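Local atomic coordinates of sialyltransferase 0160 (Photobacterium damselae, PDB entry 4R84), a protein that probably transfers sialic acid from CMP-sialic acid onto galactose-containing acceptor sugars, as a glycosyltransferase of the GT-B structural group. Residues T45-P50 / A78-F83; P357-T362 / Y400-K405. All coordinates share one frame; numbering follows the deposited sequence.

Contact 1 of 2, residues T45-P50 / A78-F83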
# COMPACT_ATOMS: atom_id res chain seq x y z
N THR A 45 -0.68 -28.03 -11.48
CA THR A 45 -1.28 -28.64 -12.66
C THR A 45 -2.09 -27.62 -13.48
O THR A 45 -2.78 -26.76 -12.93
CB THR A 45 -2.19 -29.82 -12.24
OG1 THR A 45 -1.40 -30.82 -11.59
CG2 THR A 45 -2.89 -30.45 -13.46
N TYR A 46 -1.94 -27.70 -14.80
CA TYR A 46 -2.74 -26.92 -15.72
C TYR A 46 -3.42 -27.89 -16.69
O TYR A 46 -2.76 -28.79 -17.21
CB TYR A 46 -1.88 -25.90 -16.47
CG TYR A 46 -2.66 -24.97 -17.36
CD1 TYR A 46 -3.03 -25.36 -18.65
CD2 TYR A 46 -3.01 -23.69 -16.93
CE1 TYR A 46 -3.75 -24.50 -19.48
CE2 TYR A 46 -3.73 -22.84 -17.75
CZ TYR A 46 -4.09 -23.24 -19.01
OH TYR A 46 -4.80 -22.37 -19.81
N GLN A 47 -4.72 -27.74 -16.92
CA GLN A 47 -5.41 -28.65 -17.85
C GLN A 47 -5.39 -28.12 -19.28
O GLN A 47 -6.03 -27.12 -19.58
CB GLN A 47 -6.86 -28.89 -17.44
CG GLN A 47 -7.52 -29.98 -18.31
CD GLN A 47 -9.02 -30.10 -18.12
OE1 GLN A 47 -9.75 -29.11 -18.13
NE2 GLN A 47 -9.49 -31.32 -17.94
N LEU A 48 -4.66 -28.80 -20.16
CA LEU A 48 -4.73 -28.43 -21.57
C LEU A 48 -6.04 -28.93 -22.17
O LEU A 48 -6.43 -30.10 -22.01
CB LEU A 48 -3.52 -28.98 -22.34
CG LEU A 48 -2.24 -28.19 -22.03
CD1 LEU A 48 -1.01 -29.01 -22.37
CD2 LEU A 48 -2.20 -26.84 -22.73
N THR A 49 -6.72 -28.04 -22.90
CA THR A 49 -8.04 -28.34 -23.44
C THR A 49 -8.30 -27.42 -24.63
O THR A 49 -7.73 -26.32 -24.70
CB THR A 49 -9.13 -28.16 -22.37
OG1 THR A 49 -10.38 -28.69 -22.84
CG2 THR A 49 -9.30 -26.69 -22.01
N PRO A 50 -9.12 -27.86 -25.59
CA PRO A 50 -9.45 -26.93 -26.67
C PRO A 50 -10.24 -25.74 -26.15
O PRO A 50 -11.04 -25.88 -25.23
CB PRO A 50 -10.31 -27.78 -27.62
CG PRO A 50 -9.91 -29.22 -27.31
CD PRO A 50 -9.65 -29.22 -25.84
N ALA A 78 -5.90 -37.45 -26.52
CA ALA A 78 -6.83 -36.99 -25.49
C ALA A 78 -7.45 -35.68 -25.94
O ALA A 78 -6.86 -34.95 -26.74
CB ALA A 78 -6.13 -36.83 -24.16
N ILE A 79 -8.64 -35.37 -25.44
CA ILE A 79 -9.22 -34.07 -25.69
C ILE A 79 -8.66 -33.09 -24.67
O ILE A 79 -8.11 -32.05 -25.02
CB ILE A 79 -10.76 -34.07 -25.60
CG1 ILE A 79 -11.35 -35.03 -26.64
CG2 ILE A 79 -11.30 -32.67 -25.84
CD1 ILE A 79 -10.88 -34.75 -28.06
N SER A 80 -8.79 -33.45 -23.39
CA SER A 80 -8.22 -32.66 -22.31
C SER A 80 -7.25 -33.53 -21.54
O SER A 80 -7.49 -34.72 -21.36
CB SER A 80 -9.31 -32.14 -21.38
OG SER A 80 -10.21 -31.29 -22.07
N PHE A 81 -6.14 -32.95 -21.09
CA PHE A 81 -5.20 -33.70 -20.26
C PHE A 81 -4.42 -32.77 -19.37
O PHE A 81 -4.41 -31.55 -19.57
CB PHE A 81 -4.23 -34.54 -21.11
CG PHE A 81 -3.31 -33.72 -21.96
CD1 PHE A 81 -3.71 -33.27 -23.21
CD2 PHE A 81 -2.05 -33.37 -21.49
CE1 PHE A 81 -2.86 -32.51 -23.99
CE2 PHE A 81 -1.20 -32.61 -22.26
CZ PHE A 81 -1.61 -32.18 -23.52
N ASP A 82 -3.75 -33.35 -18.38
CA ASP A 82 -3.04 -32.54 -17.40
C ASP A 82 -1.57 -32.33 -17.74
O ASP A 82 -0.84 -33.27 -18.05
CB ASP A 82 -3.13 -33.17 -16.01
CG ASP A 82 -4.50 -33.01 -15.37
OD1 ASP A 82 -5.34 -32.25 -15.90
OD2 ASP A 82 -4.72 -33.62 -14.30
N PHE A 83 -1.16 -31.07 -17.66
CA PHE A 83 0.23 -30.66 -17.68
C PHE A 83 0.64 -30.43 -16.23
O PHE A 83 0.08 -29.56 -15.55
CB PHE A 83 0.40 -29.39 -18.52
CG PHE A 83 1.78 -28.77 -18.47
CD1 PHE A 83 2.75 -29.13 -19.40
CD2 PHE A 83 2.09 -27.80 -17.52
CE1 PHE A 83 4.01 -28.54 -19.37
CE2 PHE A 83 3.35 -27.21 -17.48
CZ PHE A 83 4.31 -27.58 -18.41
O HOH W 1 -7.39 -33.43 -17.25
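CG of F81 is set between its own backbone N and carbonyl carbon (chi1 65°), while the side chain of L48, chi1 -74°, swings its CG away from the carbonyl carbon; the two side chains then run alongside each other in the same direction. CB of L48 comes over one face of the F81 ring, 4.1 Å from the centroid in a CH-pi contact displaced toward the rim, and CD1 of L48 presses on F81 CZ at 3.4 Å. Beneath them L48 and F81 form an antiparallel hydrogen-bonded pair: L48 N gives to F81 O at 2.8 Å, bent at the hydrogen (133°), and F81 N donates in turn to L48 O. Y46 and F83 pair in the same way with straighter bonds. Q47 and D82, on the other face, are a non-hydrogen-bonded pair, bridged by a water that accepts from Q47 NE2 and donates to D82 OD1 at 2.7 Å. The methyl CG2 of T45 lies against the D82 carboxylate. Past the strand end, T49 OG1 and S80 OG share a hydrogen bond of 2.7 Å, and P50 CD rests on I79 CG2. This two-stranded ribbon lies in the PKD-like part of the chain, its L48, F81 and F83 face turned inward: L48 meets T111 and F96, F81 stands edge-to-face with W62, and L113 of strand 106-125 takes both Y46 and F83.

Contact 2 of 2, residues P357-T362 / Y400-K405. With CA (calcium ion), chain F; CSF (cytidine-5'-monophosphate-3-fluoro-N-acetyl-neuraminic acid), chain E.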
# COMPACT_ATOMS: atom_id res chain seq x y z
N PRO A 357 -24.10 20.31 3.72
CA PRO A 357 -22.80 19.72 3.44
C PRO A 357 -22.15 19.25 4.73
O PRO A 357 -22.53 19.68 5.82
CB PRO A 357 -22.01 20.86 2.80
CG PRO A 357 -22.69 22.12 3.29
CD PRO A 357 -24.14 21.76 3.41
N ASN A 358 -21.18 18.36 4.59
CA ASN A 358 -20.64 17.64 5.74
C ASN A 358 -19.22 18.06 6.13
O ASN A 358 -18.34 18.22 5.29
CB ASN A 358 -20.71 16.14 5.42
CG ASN A 358 -22.13 15.73 5.02
OD1 ASN A 358 -23.07 15.96 5.77
ND2 ASN A 358 -22.29 15.18 3.81
N PHE A 359 -19.04 18.26 7.44
CA PHE A 359 -17.77 18.69 8.02
C PHE A 359 -17.28 17.65 8.99
O PHE A 359 -18.01 17.28 9.89
CB PHE A 359 -17.95 20.05 8.72
CG PHE A 359 -16.92 20.37 9.80
CD1 PHE A 359 -15.56 20.41 9.53
CD2 PHE A 359 -17.34 20.68 11.09
CE1 PHE A 359 -14.63 20.73 10.53
CE2 PHE A 359 -16.42 21.01 12.10
CZ PHE A 359 -15.06 21.03 11.82
N ILE A 360 -16.05 17.17 8.79
CA ILE A 360 -15.42 16.33 9.79
C ILE A 360 -14.38 17.10 10.57
O ILE A 360 -13.43 17.64 9.99
CB ILE A 360 -14.73 15.10 9.16
CG1 ILE A 360 -15.75 14.18 8.52
CG2 ILE A 360 -13.95 14.36 10.24
CD1 ILE A 360 -15.09 12.98 7.82
N PHE A 361 -14.53 17.12 11.89
CA PHE A 361 -13.49 17.61 12.77
C PHE A 361 -12.56 16.46 13.14
O PHE A 361 -13.01 15.44 13.64
CB PHE A 361 -14.08 18.23 14.04
CG PHE A 361 -13.04 18.64 15.05
CD1 PHE A 361 -12.38 19.85 14.92
CD2 PHE A 361 -12.72 17.82 16.12
CE1 PHE A 361 -11.42 20.24 15.85
CE2 PHE A 361 -11.75 18.20 17.05
CZ PHE A 361 -11.11 19.41 16.91
N THR A 362 -11.25 16.67 12.95
CA THR A 362 -10.30 15.63 13.31
C THR A 362 -9.71 15.90 14.70
O THR A 362 -8.98 16.88 14.90
CB THR A 362 -9.16 15.53 12.29
OG1 THR A 362 -8.47 16.77 12.22
CG2 THR A 362 -9.70 15.20 10.90
N TYR A 400 -22.56 23.63 8.15
CA TYR A 400 -22.30 22.22 7.87
C TYR A 400 -22.96 21.31 8.91
O TYR A 400 -23.14 21.70 10.07
CB TYR A 400 -20.80 21.94 7.89
CG TYR A 400 -19.99 22.53 6.77
CD1 TYR A 400 -19.48 23.83 6.88
CD2 TYR A 400 -19.66 21.80 5.64
CE1 TYR A 400 -18.70 24.39 5.88
CE2 TYR A 400 -18.89 22.35 4.62
CZ TYR A 400 -18.41 23.64 4.75
OH TYR A 400 -17.63 24.19 3.76
N ASP A 401 -23.28 20.09 8.50
CA ASP A 401 -23.54 19.03 9.46
C ASP A 401 -22.22 18.59 10.10
O ASP A 401 -21.22 18.41 9.40
CB ASP A 401 -24.21 17.83 8.79
CG ASP A 401 -25.58 18.16 8.26
OD1 ASP A 401 -26.31 18.94 8.92
OD2 ASP A 401 -25.94 17.60 7.20
N LEU A 402 -22.23 18.42 11.42
CA LEU A 402 -21.01 18.09 12.16
C LEU A 402 -20.80 16.59 12.32
O LEU A 402 -21.71 15.84 12.70
CB LEU A 402 -20.98 18.75 13.55
CG LEU A 402 -20.73 20.26 13.70
CD1 LEU A 402 -21.52 21.13 12.74
CD2 LEU A 402 -21.00 20.67 15.14
N PHE A 403 -19.58 16.18 12.01
CA PHE A 403 -19.09 14.82 12.18
C PHE A 403 -17.78 14.89 12.95
O PHE A 403 -17.01 15.84 12.81
CB PHE A 403 -18.88 14.13 10.83
CG PHE A 403 -20.14 13.83 10.09
CD1 PHE A 403 -20.82 14.83 9.40
CD2 PHE A 403 -20.65 12.54 10.06
CE1 PHE A 403 -22.00 14.54 8.71
CE2 PHE A 403 -21.82 12.25 9.38
CZ PHE A 403 -22.49 13.25 8.71
N PHE A 404 -17.53 13.87 13.76
CA PHE A 404 -16.33 13.83 14.58
C PHE A 404 -15.50 12.61 14.25
O PHE A 404 -16.00 11.49 14.32
CB PHE A 404 -16.71 13.82 16.07
CG PHE A 404 -15.53 13.71 17.00
CD1 PHE A 404 -14.49 14.62 16.95
CD2 PHE A 404 -15.51 12.73 18.00
CE1 PHE A 404 -13.42 14.53 17.82
CE2 PHE A 404 -14.44 12.64 18.89
CZ PHE A 404 -13.38 13.54 18.80
N LYS A 405 -14.24 12.81 13.89
CA LYS A 405 -13.33 11.67 13.78
C LYS A 405 -12.28 11.81 14.86
O LYS A 405 -11.31 12.58 14.72
CB LYS A 405 -12.69 11.57 12.39
CG LYS A 405 -11.67 10.41 12.26
CD LYS A 405 -12.25 9.16 12.86
CE LYS A 405 -11.32 7.97 12.72
NZ LYS A 405 -10.06 7.97 13.53
CA CA F . -25.45 16.23 5.29
C5A CSF E . 3.19 12.82 16.00
C4A CSF E . 3.25 11.38 15.51
C2A CSF E . 0.81 11.14 16.14
O6A CSF E . 0.86 12.52 16.53
C6A CSF E . 1.77 13.34 15.81
C3A CSF E . 2.21 10.52 16.23
O4A CSF E . 4.57 10.87 15.73
N5A CSF E . 4.12 13.64 15.24
C7A CSF E . 1.66 14.75 16.36
C8A CSF E . 0.25 15.27 16.15
C9A CSF E . 0.18 16.75 16.51
O9A CSF E . -1.15 17.20 16.26
O8A CSF E . -0.08 15.13 14.77
O7A CSF E . 1.93 14.73 17.76
C1A CSF E . -0.14 10.40 17.07
OBA CSF E . -0.40 9.21 16.83
OAA CSF E . -0.62 11.00 18.06
O1A CSF E . 0.35 10.95 14.80
O2A CSF E . -0.43 11.95 12.65
N1 CSF E . -5.79 9.48 13.21
C2 CSF E . -7.15 9.36 12.90
N3 CSF E . -8.02 10.33 13.29
C4 CSF E . -7.56 11.40 13.97
C5 CSF E . -6.21 11.52 14.30
C6 CSF E . -5.32 10.53 13.91
C3' CSF E . -3.11 9.09 11.47
C2' CSF E . -4.48 8.48 11.36
C1' CSF E . -4.90 8.39 12.81
O4' CSF E . -3.70 8.41 13.60
C4' CSF E . -2.58 8.43 12.72
PA CSF E . -0.91 11.63 14.05
O5' CSF E . -1.94 10.45 13.81
C5' CSF E . -1.45 9.19 13.37
O3' CSF E . -2.33 8.83 10.30
O2' CSF E . -4.40 7.14 10.86
N4 CSF E . -8.43 12.36 14.36
O2 CSF E . -7.55 8.35 12.26
O3A CSF E . -1.60 12.67 14.88
C10 CSF E . 5.03 14.42 15.81
O10 CSF E . 5.23 14.45 17.02
C11 CSF E . 5.81 15.30 14.86
F3A CSF E . 2.54 10.39 17.56
O HOH W 2 -25.18 16.12 2.98
O HOH W 3 -25.93 14.72 7.36
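N358 and D401 meet at a calcium ion, which takes OD1 of N358 at 2.4 Å and OD2 of D401 at 2.4 Å. The two oxygens are themselves 3.6 Å apart, two acceptors whose closeness the cation probably offsets. Two waters and the backbone oxygens of Y351, S354 and L356 complete the site. D401 OD1, not used on the metal, has a hydrogen-bond partner outside the two strands. ND2 of N358 also donates to one of those waters, tying the amide's rotation to the metal shell, and N358 N is taken by the D444 carboxylate. The amide stands almost perpendicular to the ring of F403, whose CE1 lies 3.4 Å from N358 OD1. Five backbone bonds run between the strands: D401 N, F403 N and K405 N give to P357 O, F359 O and F361 O, while F359 N and F361 N give to D401 O and F403 O. This parallel ladder, with helix 373-388 between its strands, is a beta-alpha-beta unit of a Rossmann-like parallel sheet, flanked by strands 445-447 and 425-427. On the helix side, F361 and F404 run alongside each other and meet edge to edge, CD2 to CD1. At the C-terminal end the ladder reaches the cytosine of the bound CMP-3F-Neu5Ac. K405 O accepts from its N4 at 2.9 Å; the lysine chain, turned at chi2 (46°) and chi4 (70°), leads away from the strand, and its NZ donates to O2 at 2.8 Å and also to A429 O. T362 OG1 is hydrogen-bonded to Y454 OH.

Overall arrangement
Contact 1 and contact 2 lie on opposite sides of the chain's centre, with 58 Å between their centres and about 44 Å between their nearest atoms, so they do not touch. They follow one another along the sequence and fall in different parts of the chain, 45-50 / 78-83 in the PKD-like one and 357-362 / 400-405 in the sialyltransferase one. One pairing is antiparallel, in a two-stranded sheet packed on the neighbouring strands; the other is parallel, within a four-stranded sheet. Contact 2 alone reaches the donor analogue, at one end of its strands, and holds calcium at the other; contact 1 sits 37 Å from the chain's centre and takes no part in that pocket.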